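Local coordinates for C2 toxin component I (Clostridium botulinum, PDB 2J3X), which is the ADP-ribosyltransferase component of the binary C2 toxin and probably modifies actin, using NAD, at residues A[100-105]-A[145-150]; A[39-44]-A[83-88]; A[63-68]-A[221-226]. The protein carries 2 engineered substitutions. All blocks are in the same frame, centred on the assembly; numbering follows the deposited sequence. Where two conformers were deposited one is given.

How the contacts relate
Contacts 1 and 2 lie within the N-terminal half of the chain; contact 3 joins that half to the chain leading into the second. Contacts 1 and 2 lie about 17 Å apart between centres and touch directly: F146 CZ of contact 1 packs 3.6 Å from I85 CG2 of contact 2. Contacts 2 and 3 are about 21 Å apart between centres. They do not touch, but R86 and K224 both bond to one sulfate. Contact 1 is nested in the long loop that contact 3 closes, with about 25 Å between their centres. As in related binary toxins, catalysis probably belongs to the C-terminal half, so contacts 1 and 2 would lie in the other half.

Contact 1 of 3, residues A[100-105]-A[145-150]; sequences GYVNFT and SFISLG. With SO4 (sulfate ion), chain P.
L149, N103 and I147 carry most of this pairing of antiparallel strands 98-102 and 147-150. L149 holds CG anti to its backbone N (chi1 -176°). Its CD1 presses on the backbone of G100, 3.3 Å from G100 C, a close fit over a residue that has no side chain. On the same face of the sheet, V102 CG1 lies 3.8 Å from L149 CD1. I147 CD1 meets this valine branch too, and touches F104 CE1 at 3.9 Å.

N103 takes over where strand 98-102 ends. It centres an inverse gamma turn, with F104 N bonded to V102 O. Its side chain folds back so that OD1 accepts from S148 N at 2.9 Å. The N-H points almost straight at OD1 (172°), although S148 N stands well above the plane of the amide. N103 N adds a weak bond to S148 O. ND2 gives a hydrogen to a water that donates to F146 O, and makes a weak bond to a sulfate. Further up the strands, Y101 and G150 form a hydrogen-bonded pair through two backbone bonds, G150 N to Y101 O being 2.8 Å.

The two strands sit inside an eight-stranded mixed sheet. Strand 162-168 flanks 98-102, and strand 183-187 flanks 147-150. Helix 47-59 packs on S145 and F146, and its K50 bonds to S148 OG.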
loop_
_atom_site.group_PDB
_atom_site.type_symbol
_atom_site.label_atom_id
_atom_site.label_comp_id
_atom_site.label_asym_id
_atom_site.label_seq_id
_atom_site.Cartn_x
_atom_site.Cartn_y
_atom_site.Cartn_z
ATOM N N GLY A 100 13.200 8.844 -14.988
ATOM C CA GLY A 100 14.216 7.965 -14.422
ATOM C C GLY A 100 13.549 6.662 -13.987
ATOM O O GLY A 100 12.467 6.340 -14.454
ATOM N N TYR A 101 14.223 5.910 -13.136
ATOM C CA TYR A 101 13.846 4.525 -12.862
ATOM C C TYR A 101 13.434 4.441 -11.409
ATOM O O TYR A 101 14.243 4.777 -10.504
ATOM C CB TYR A 101 15.037 3.627 -13.062
ATOM C CG TYR A 101 15.599 3.651 -14.450
ATOM C CD1 TYR A 101 14.794 3.316 -15.549
ATOM C CD2 TYR A 101 16.946 4.028 -14.673
ATOM C CE1 TYR A 101 15.350 3.297 -16.868
ATOM C CE2 TYR A 101 17.491 4.044 -16.006
ATOM C CZ TYR A 101 16.691 3.683 -17.068
ATOM O OH TYR A 101 17.179 3.677 -18.377
ATOM N N VAL A 102 12.209 3.998 -11.154
ATOM C CA VAL A 102 11.788 3.895 -9.754
ATOM C C VAL A 102 12.194 2.571 -9.105
ATOM O O VAL A 102 12.320 1.549 -9.767
ATOM C CB VAL A 102 10.254 4.159 -9.572
ATOM C CG1 VAL A 102 9.949 5.655 -9.706
ATOM C CG2 VAL A 102 9.408 3.409 -10.598
ATOM N N ASN A 103 12.418 2.592 -7.798
ATOM C CA ASN A 103 12.924 1.385 -7.125
ATOM C C ASN A 103 11.798 0.381 -6.810
ATOM O O ASN A 103 11.348 0.303 -5.646
ATOM C CB ASN A 103 13.766 1.758 -5.917
ATOM C CG ASN A 103 13.031 2.611 -4.872
ATOM O OD1 ASN A 103 12.120 3.434 -5.154
ATOM N ND2 ASN A 103 13.489 2.464 -3.637
ATOM N N PHE A 104 11.290 -0.322 -7.838
ATOM C CA PHE A 104 10.359 -1.480 -7.628
ATOM C C PHE A 104 11.055 -2.738 -8.075
ATOM O O PHE A 104 11.539 -2.785 -9.232
ATOM C CB PHE A 104 9.046 -1.384 -8.406
ATOM C CG PHE A 104 8.046 -0.502 -7.785
ATOM C CD1 PHE A 104 8.099 0.899 -7.979
ATOM C CD2 PHE A 104 6.981 -1.053 -7.087
ATOM C CE1 PHE A 104 7.139 1.722 -7.404
ATOM C CE2 PHE A 104 6.057 -0.236 -6.469
ATOM C CZ PHE A 104 6.115 1.144 -6.631
ATOM N N THR A 105 11.088 -3.757 -7.209
ATOM C CA THR A 105 11.522 -5.110 -7.600
ATOM C C THR A 105 10.355 -5.932 -8.097
ATOM O O THR A 105 9.184 -5.526 -7.894
ATOM C CB THR A 105 12.116 -5.863 -6.372
ATOM O OG1 THR A 105 11.091 -5.965 -5.394
ATOM C CG2 THR A 105 13.276 -5.064 -5.785
ATOM N N SER A 145 7.063 3.462 1.372
ATOM C CA SER A 145 8.176 4.264 1.872
ATOM C C SER A 145 8.386 5.416 0.890
ATOM O O SER A 145 7.634 5.552 -0.064
ATOM C CB SER A 145 9.472 3.445 1.956
ATOM O OG SER A 145 9.843 2.983 0.638
ATOM N N PHE A 146 9.384 6.250 1.170
ATOM C CA PHE A 146 9.859 7.208 0.163
ATOM C C PHE A 146 10.221 6.402 -1.075
ATOM O O PHE A 146 10.674 5.242 -0.956
ATOM C CB PHE A 146 11.113 7.882 0.680
ATOM C CG PHE A 146 10.884 8.581 1.979
ATOM C CD1 PHE A 146 10.108 9.766 2.027
ATOM C CD2 PHE A 146 11.370 8.014 3.157
ATOM C CE1 PHE A 146 9.876 10.441 3.263
ATOM C CE2 PHE A 146 11.153 8.672 4.399
ATOM C CZ PHE A 146 10.422 9.870 4.454
ATOM N N ILE A 147 10.057 7.015 -2.234
ATOM C CA ILE A 147 10.378 6.375 -3.499
ATOM C C ILE A 147 11.622 7.064 -4.067
ATOM O O ILE A 147 11.830 8.281 -3.850
ATOM C CB ILE A 147 9.129 6.401 -4.425
ATOM C CG1 ILE A 147 9.258 5.468 -5.619
ATOM C CG2 ILE A 147 8.789 7.835 -4.840
ATOM C CD1 ILE A 147 7.976 5.448 -6.500
ATOM N N SER A 148 12.511 6.283 -4.685
ATOM C CA SER A 148 13.757 6.830 -5.238
ATOM C C SER A 148 13.644 6.786 -6.744
ATOM O O SER A 148 13.102 5.828 -7.280
ATOM C CB SER A 148 14.936 5.977 -4.814
ATOM O OG SER A 148 15.140 6.041 -3.397
ATOM N N LEU A 149 14.125 7.816 -7.435
ATOM C CA LEU A 149 14.105 7.822 -8.899
ATOM C C LEU A 149 15.552 7.875 -9.383
ATOM O O LEU A 149 16.183 8.953 -9.282
ATOM C CB LEU A 149 13.351 9.041 -9.413
ATOM C CG LEU A 149 13.199 9.054 -10.945
ATOM C CD1 LEU A 149 11.993 8.240 -11.507
ATOM C CD2 LEU A 149 13.081 10.529 -11.466
ATOM N N GLY A 150 16.095 6.741 -9.826
ATOM C CA GLY A 150 17.502 6.683 -10.313
ATOM C C GLY A 150 17.586 7.420 -11.644
ATOM O O GLY A 150 16.717 7.272 -12.486
HETATM S S SO4 P . 15.793 0.845 -0.010
HETATM O O1 SO4 P . 16.831 1.882 -0.054
HETATM O O2 SO4 P . 14.756 1.132 0.995
HETATM O O3 SO4 P . 15.128 0.737 -1.314
HETATM O O4 SO4 P . 16.441 -0.400 0.421
HETATM O O HOH W 1 13.250 4.660 -1.659
#

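Contact 2 of 3, residues A[39-44]-A[83-88]; sequences VAVNQL and ERIREA. With SO4 (sulfate ion), chain M.
A40, V41 and L44 pack against R84, I85 and A88 in a buried, apolar helix-to-helix contact of the N-terminal half. It joins the C-terminal end of helix 35-42 to the middle and later turns of helix 77-90. I85 gives the most surface. Its CG1 is anti to the carbonyl carbon (chi1 -68°), and CD1 reaches out to L44. The two side chains meet tip to tip, with I85 CD1 3.9 Å from L44 CD1 and nearly as close to CD2. A40 points at the other helix and sits beside I85 CG1. Its CB also lies 3.8 Å from R84 CB, so the arginine joins through its first carbon. One turn after R84, A88 CB meets V41 CG2 at 3.9 Å. A small alanine on each side is consistent with the close approach, V41 CA and I85 CA being 6.0 Å apart.

R86 takes no part in this seam and holds a sulfate. NH1 bonds to sulfate O3 at 3.0 Å, in the guanidinium plane. E83 OE2 lies only 2.5 Å from sulfate O1, so an acid group there probably carries a proton, consistent with crystals at pH 3.0.

Helix 47-59 adds to the apolar patch through Y49 on L44 and I53 on I85. Y49 OH also bonds to A40 O. On helix 15-30, W29 and F30 cover V41, and W29 NE1 bonds to A88 O.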
loop_
_atom_site.group_PDB
_atom_site.type_symbol
_atom_site.label_atom_id
_atom_site.label_comp_id
_atom_site.label_asym_id
_atom_site.label_seq_id
_atom_site.Cartn_x
_atom_site.Cartn_y
_atom_site.Cartn_z
ATOM N N VAL A 39 20.945 16.553 9.031
ATOM C CA VAL A 39 21.503 15.353 9.652
ATOM C C VAL A 39 20.665 14.162 9.201
ATOM O O VAL A 39 21.208 13.143 8.761
ATOM C CB VAL A 39 21.531 15.461 11.180
ATOM C CG1 VAL A 39 21.904 14.108 11.827
ATOM C CG2 VAL A 39 22.489 16.568 11.611
ATOM N N ALA A 40 19.341 14.330 9.212
ATOM C CA ALA A 40 18.443 13.216 8.832
ATOM C C ALA A 40 18.627 12.816 7.382
ATOM O O ALA A 40 18.707 11.629 7.061
ATOM C CB ALA A 40 16.985 13.617 9.102
ATOM N N VAL A 41 18.702 13.803 6.486
ATOM C CA VAL A 41 18.868 13.537 5.065
ATOM C C VAL A 41 20.278 12.972 4.742
ATOM O O VAL A 41 20.424 12.038 3.936
ATOM C CB VAL A 41 18.581 14.809 4.232
ATOM C CG1 VAL A 41 19.194 14.697 2.798
ATOM C CG2 VAL A 41 17.102 15.081 4.215
ATOM N N ASN A 42 21.302 13.538 5.372
ATOM C CA ASN A 42 22.689 13.098 5.153
ATOM C C ASN A 42 22.916 11.648 5.492
ATOM O O ASN A 42 23.758 10.994 4.884
ATOM C CB ASN A 42 23.618 13.871 6.068
ATOM C CG ASN A 42 24.172 15.095 5.420
ATOM O OD1 ASN A 42 24.594 16.028 6.122
ATOM N ND2 ASN A 42 24.241 15.093 4.097
ATOM N N GLN A 43 22.205 11.156 6.500
ATOM C CA GLN A 43 22.365 9.783 6.903
ATOM C C GLN A 43 21.898 8.835 5.787
ATOM O O GLN A 43 22.322 7.688 5.757
ATOM C CB GLN A 43 21.649 9.518 8.220
ATOM C CG GLN A 43 22.344 10.154 9.440
ATOM C CD GLN A 43 21.668 9.772 10.725
ATOM O OE1 GLN A 43 21.953 8.719 11.303
ATOM N NE2 GLN A 43 20.746 10.594 11.168
ATOM N N LEU A 44 21.045 9.321 4.875
ATOM C CA LEU A 44 20.568 8.499 3.769
ATOM C C LEU A 44 21.695 8.145 2.807
ATOM O O LEU A 44 21.484 7.323 1.919
ATOM C CB LEU A 44 19.420 9.171 2.985
ATOM C CG LEU A 44 18.121 9.452 3.763
ATOM C CD1 LEU A 44 17.136 10.282 2.893
ATOM C CD2 LEU A 44 17.433 8.133 4.186
ATOM N N GLU A 83 10.069 12.044 9.976
ATOM C CA GLU A 83 9.341 13.322 9.906
ATOM C C GLU A 83 10.229 14.431 9.317
ATOM O O GLU A 83 9.754 15.271 8.534
ATOM C CB GLU A 83 8.859 13.668 11.305
ATOM C CG GLU A 83 7.760 12.688 11.804
ATOM C CD GLU A 83 7.402 12.845 13.290
ATOM O OE1 GLU A 83 8.189 13.462 14.017
ATOM O OE2 GLU A 83 6.297 12.360 13.675
ATOM N N ARG A 84 11.505 14.440 9.697
ATOM C CA ARG A 84 12.450 15.463 9.194
ATOM C C ARG A 84 12.721 15.356 7.700
ATOM O O ARG A 84 12.882 16.370 7.015
ATOM C CB ARG A 84 13.753 15.424 9.993
ATOM C CG ARG A 84 13.563 16.052 11.409
ATOM C CD ARG A 84 14.687 15.681 12.364
ATOM N NE ARG A 84 14.319 16.081 13.732
ATOM C CZ ARG A 84 14.872 15.565 14.839
ATOM N NH1 ARG A 84 15.866 14.649 14.764
ATOM N NH2 ARG A 84 14.440 15.979 16.038
ATOM N N ILE A 85 12.795 14.121 7.210
ATOM C CA ILE A 85 12.968 13.858 5.767
ATOM C C ILE A 85 11.707 14.353 5.050
ATOM O O ILE A 85 11.777 15.018 4.015
ATOM C CB ILE A 85 13.301 12.365 5.478
ATOM C CG1 ILE A 85 14.696 12.018 6.001
ATOM C CG2 ILE A 85 13.276 12.090 3.951
ATOM C CD1 ILE A 85 14.923 10.477 6.150
ATOM N N ARG A 86 10.529 14.031 5.575
ATOM C CA ARG A 86 9.279 14.497 4.972
ATOM C C ARG A 86 9.259 15.997 4.891
ATOM O O ARG A 86 8.845 16.565 3.855
ATOM C CB ARG A 86 8.059 14.043 5.792
ATOM C CG ARG A 86 7.785 12.544 5.718
ATOM C CD ARG A 86 6.541 12.317 6.571
ATOM N NE ARG A 86 6.283 10.900 6.845
ATOM C CZ ARG A 86 5.457 10.463 7.797
ATOM N NH1 ARG A 86 4.825 11.326 8.611
ATOM N NH2 ARG A 86 5.268 9.154 7.929
ATOM N N GLU A 87 9.664 16.629 5.988
ATOM C CA GLU A 87 9.691 18.093 6.060
ATOM C C GLU A 87 10.704 18.693 5.081
ATOM O O GLU A 87 10.387 19.706 4.418
ATOM C CB GLU A 87 9.997 18.524 7.489
ATOM C CG GLU A 87 9.977 20.001 7.753
ATOM C CD GLU A 87 10.342 20.358 9.214
ATOM O OE1 GLU A 87 10.460 19.458 10.069
ATOM O OE2 GLU A 87 10.516 21.556 9.513
ATOM N N ALA A 88 11.864 18.066 4.943
ATOM C CA ALA A 88 12.881 18.535 3.971
ATOM C C ALA A 88 12.331 18.435 2.539
ATOM O O ALA A 88 12.491 19.344 1.700
ATOM C CB ALA A 88 14.164 17.701 4.122
HETATM S S SO4 M . 3.469 12.315 11.747
HETATM O O1 SO4 M . 4.752 11.536 11.871
HETATM O O2 SO4 M . 3.875 13.676 11.409
HETATM O O3 SO4 M . 2.681 11.801 10.622
HETATM O O4 SO4 M . 2.715 12.292 13.005
#

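Contact 3 of 3, residues A[63-68]-A[221-226]; sequences SSLTAI and FYNKGS. With SO4 (sulfate ion), chain U; SO4 (sulfate ion), chain M.
N223 meets S63, L65 and I68 at the tight centre of this contact. Its CG stands between the backbone N and the carbonyl carbon (chi1 64°), on the side of S63. ND2 donates to S63 O at 2.9 Å, with an N-H...O angle of 153°. The oxygen lies close to the amide plane, and ND2 is only slightly tilted from the carbonyl plane of S63. L65 lies across the asparagine. Its CD1 rests 3.5 Å from N223 O, and its CD2 is 3.6 Å from ND2. I68 approaches tip to tip, with CG1 3.8 Å from ND2. Across the contact the amide makes one hydrogen bond and is flanked by two aliphatic side chains; OD1 also bonds to a glycerol.

The K224 side is looser and exposed. L65 CD2 gets no nearer than 4.3 Å to K224 CG. The lysine runs out extended, and NZ bonds to a sulfate oxygen, O3, at 2.8 Å. R86 and K72 bond to the same sulfate, so three basic side chains gather there.

Each segment leads into a helix. S64 is the N-cap of helix 65-73, and its OG accepts from A67 N at 2.9 Å. S226 caps helix 227-234 through W229 N. Before it, F221 O takes bonds from both K224 N and G225 N, which fixes a compact turn.

The site lies where the two halves of the chain meet. S63 OG bonds to D59 O, at the end of helix 47-59, and to I409 N of strand 397-411. S353, in the loop after strand 347-350, touches N223 and shares a backbone bond with Y222.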
loop_
_atom_site.group_PDB
_atom_site.type_symbol
_atom_site.label_atom_id
_atom_site.label_comp_id
_atom_site.label_asym_id
_atom_site.label_seq_id
_atom_site.Cartn_x
_atom_site.Cartn_y
_atom_site.Cartn_z
ATOM N N SER A 63 0.933 1.005 12.112
ATOM C CA SER A 63 1.013 0.940 13.559
ATOM C C SER A 63 -0.044 1.880 14.117
ATOM O O SER A 63 -0.421 2.885 13.469
ATOM C CB SER A 63 2.400 1.377 14.018
ATOM O OG SER A 63 3.419 0.548 13.441
ATOM N N SER A 64 -0.572 1.567 15.305
ATOM C CA SER A 64 -1.662 2.386 15.874
ATOM C C SER A 64 -1.200 3.841 16.200
ATOM O O SER A 64 -0.025 4.069 16.531
ATOM C CB SER A 64 -2.237 1.781 17.169
ATOM O OG SER A 64 -1.301 1.950 18.225
ATOM N N LEU A 65 -2.150 4.787 16.204
ATOM C CA LEU A 65 -1.850 6.179 16.614
ATOM C C LEU A 65 -1.336 6.190 18.073
ATOM O O LEU A 65 -0.440 6.972 18.405
ATOM C CB LEU A 65 -3.075 7.121 16.389
ATOM C CG LEU A 65 -3.549 6.991 14.906
ATOM C CD1 LEU A 65 -4.914 7.675 14.645
ATOM C CD2 LEU A 65 -2.552 7.537 13.949
ATOM N N THR A 66 -1.859 5.303 18.921
ATOM C CA THR A 66 -1.293 5.118 20.276
ATOM C C THR A 66 0.197 4.792 20.261
ATOM O O THR A 66 0.987 5.404 20.990
ATOM C CB THR A 66 -2.057 4.015 21.024
ATOM O OG1 THR A 66 -3.407 4.431 21.159
ATOM C CG2 THR A 66 -1.485 3.833 22.438
ATOM N N ALA A 67 0.585 3.864 19.386
ATOM C CA ALA A 67 1.969 3.436 19.306
ATOM C C ALA A 67 2.815 4.597 18.760
ATOM O O ALA A 67 3.941 4.820 19.214
ATOM C CB ALA A 67 2.080 2.216 18.388
ATOM N N ILE A 68 2.276 5.379 17.805
ATOM C CA ILE A 68 3.037 6.523 17.298
ATOM C C ILE A 68 3.286 7.553 18.403
ATOM O O ILE A 68 4.411 8.059 18.562
ATOM C CB ILE A 68 2.251 7.221 16.119
ATOM C CG1 ILE A 68 2.045 6.227 14.974
ATOM C CG2 ILE A 68 2.970 8.502 15.611
ATOM C CD1 ILE A 68 3.322 5.422 14.512
ATOM N N PHE A 221 -5.677 6.563 3.653
ATOM C CA PHE A 221 -5.366 7.366 4.841
ATOM C C PHE A 221 -4.535 6.601 5.865
ATOM O O PHE A 221 -4.190 7.168 6.933
ATOM C CB PHE A 221 -6.689 7.788 5.508
ATOM C CG PHE A 221 -7.575 8.594 4.535
ATOM C CD1 PHE A 221 -7.203 9.893 4.200
ATOM C CD2 PHE A 221 -8.714 8.009 3.950
ATOM C CE1 PHE A 221 -8.028 10.622 3.279
ATOM C CE2 PHE A 221 -9.532 8.714 3.035
ATOM C CZ PHE A 221 -9.158 10.025 2.704
ATOM N N TYR A 222 -4.109 5.397 5.477
ATOM C CA TYR A 222 -3.192 4.567 6.323
ATOM C C TYR A 222 -3.752 4.557 7.753
ATOM O O TYR A 222 -4.975 4.347 7.916
ATOM C CB TYR A 222 -1.700 5.024 6.236
ATOM C CG TYR A 222 -1.270 5.044 4.788
ATOM C CD1 TYR A 222 -1.066 3.871 4.075
ATOM C CD2 TYR A 222 -1.130 6.268 4.136
ATOM C CE1 TYR A 222 -0.686 3.909 2.728
ATOM C CE2 TYR A 222 -0.789 6.332 2.770
ATOM C CZ TYR A 222 -0.598 5.152 2.086
ATOM O OH TYR A 222 -0.256 5.273 0.739
ATOM N N ASN A 223 -2.904 4.772 8.757
ATOM C CA ASN A 223 -3.355 4.701 10.162
ATOM C C ASN A 223 -4.144 5.932 10.629
ATOM O O ASN A 223 -4.841 5.866 11.644
ATOM C CB ASN A 223 -2.164 4.407 11.093
ATOM C CG ASN A 223 -1.143 5.486 11.087
ATOM O OD1 ASN A 223 -1.098 6.325 10.157
ATOM N ND2 ASN A 223 -0.261 5.457 12.084
ATOM N N LYS A 224 -4.123 7.030 9.841
ATOM C CA LYS A 224 -4.759 8.287 10.286
ATOM C C LYS A 224 -6.259 8.284 10.023
ATOM O O LYS A 224 -7.016 8.913 10.760
ATOM C CB LYS A 224 -4.081 9.521 9.615
ATOM C CG LYS A 224 -2.710 9.770 10.252
ATOM C CD LYS A 224 -1.932 10.858 9.478
ATOM C CE LYS A 224 -0.526 11.117 10.082
ATOM N NZ LYS A 224 0.358 11.907 9.130
ATOM N N GLY A 225 -6.689 7.568 8.983
ATOM C CA GLY A 225 -8.136 7.529 8.597
ATOM C C GLY A 225 -8.574 8.895 8.098
ATOM O O GLY A 225 -7.734 9.795 7.893
ATOM N N SER A 226 -9.892 9.052 7.933
ATOM C CA SER A 226 -10.477 10.345 7.573
ATOM C C SER A 226 -11.945 10.326 7.913
ATOM O O SER A 226 -12.773 9.876 7.124
ATOM C CB SER A 226 -10.336 10.620 6.059
ATOM O OG SER A 226 -10.872 11.906 5.711
HETATM S S SO4 U . -4.006 7.310 23.105
HETATM O O1 SO4 U . -2.634 7.238 23.615
HETATM O O2 SO4 U . -4.181 8.187 21.923
HETATM O O3 SO4 U . -4.424 5.946 22.745
HETATM O O4 SO4 U . -4.898 7.804 24.164
HETATM S S SO4 M . 3.469 12.315 11.747
HETATM O O1 SO4 M . 4.752 11.536 11.871
HETATM O O2 SO4 M . 3.875 13.676 11.409
HETATM O O3 SO4 M . 2.681 11.801 10.622
HETATM O O4 SO4 M . 2.715 12.292 13.005
#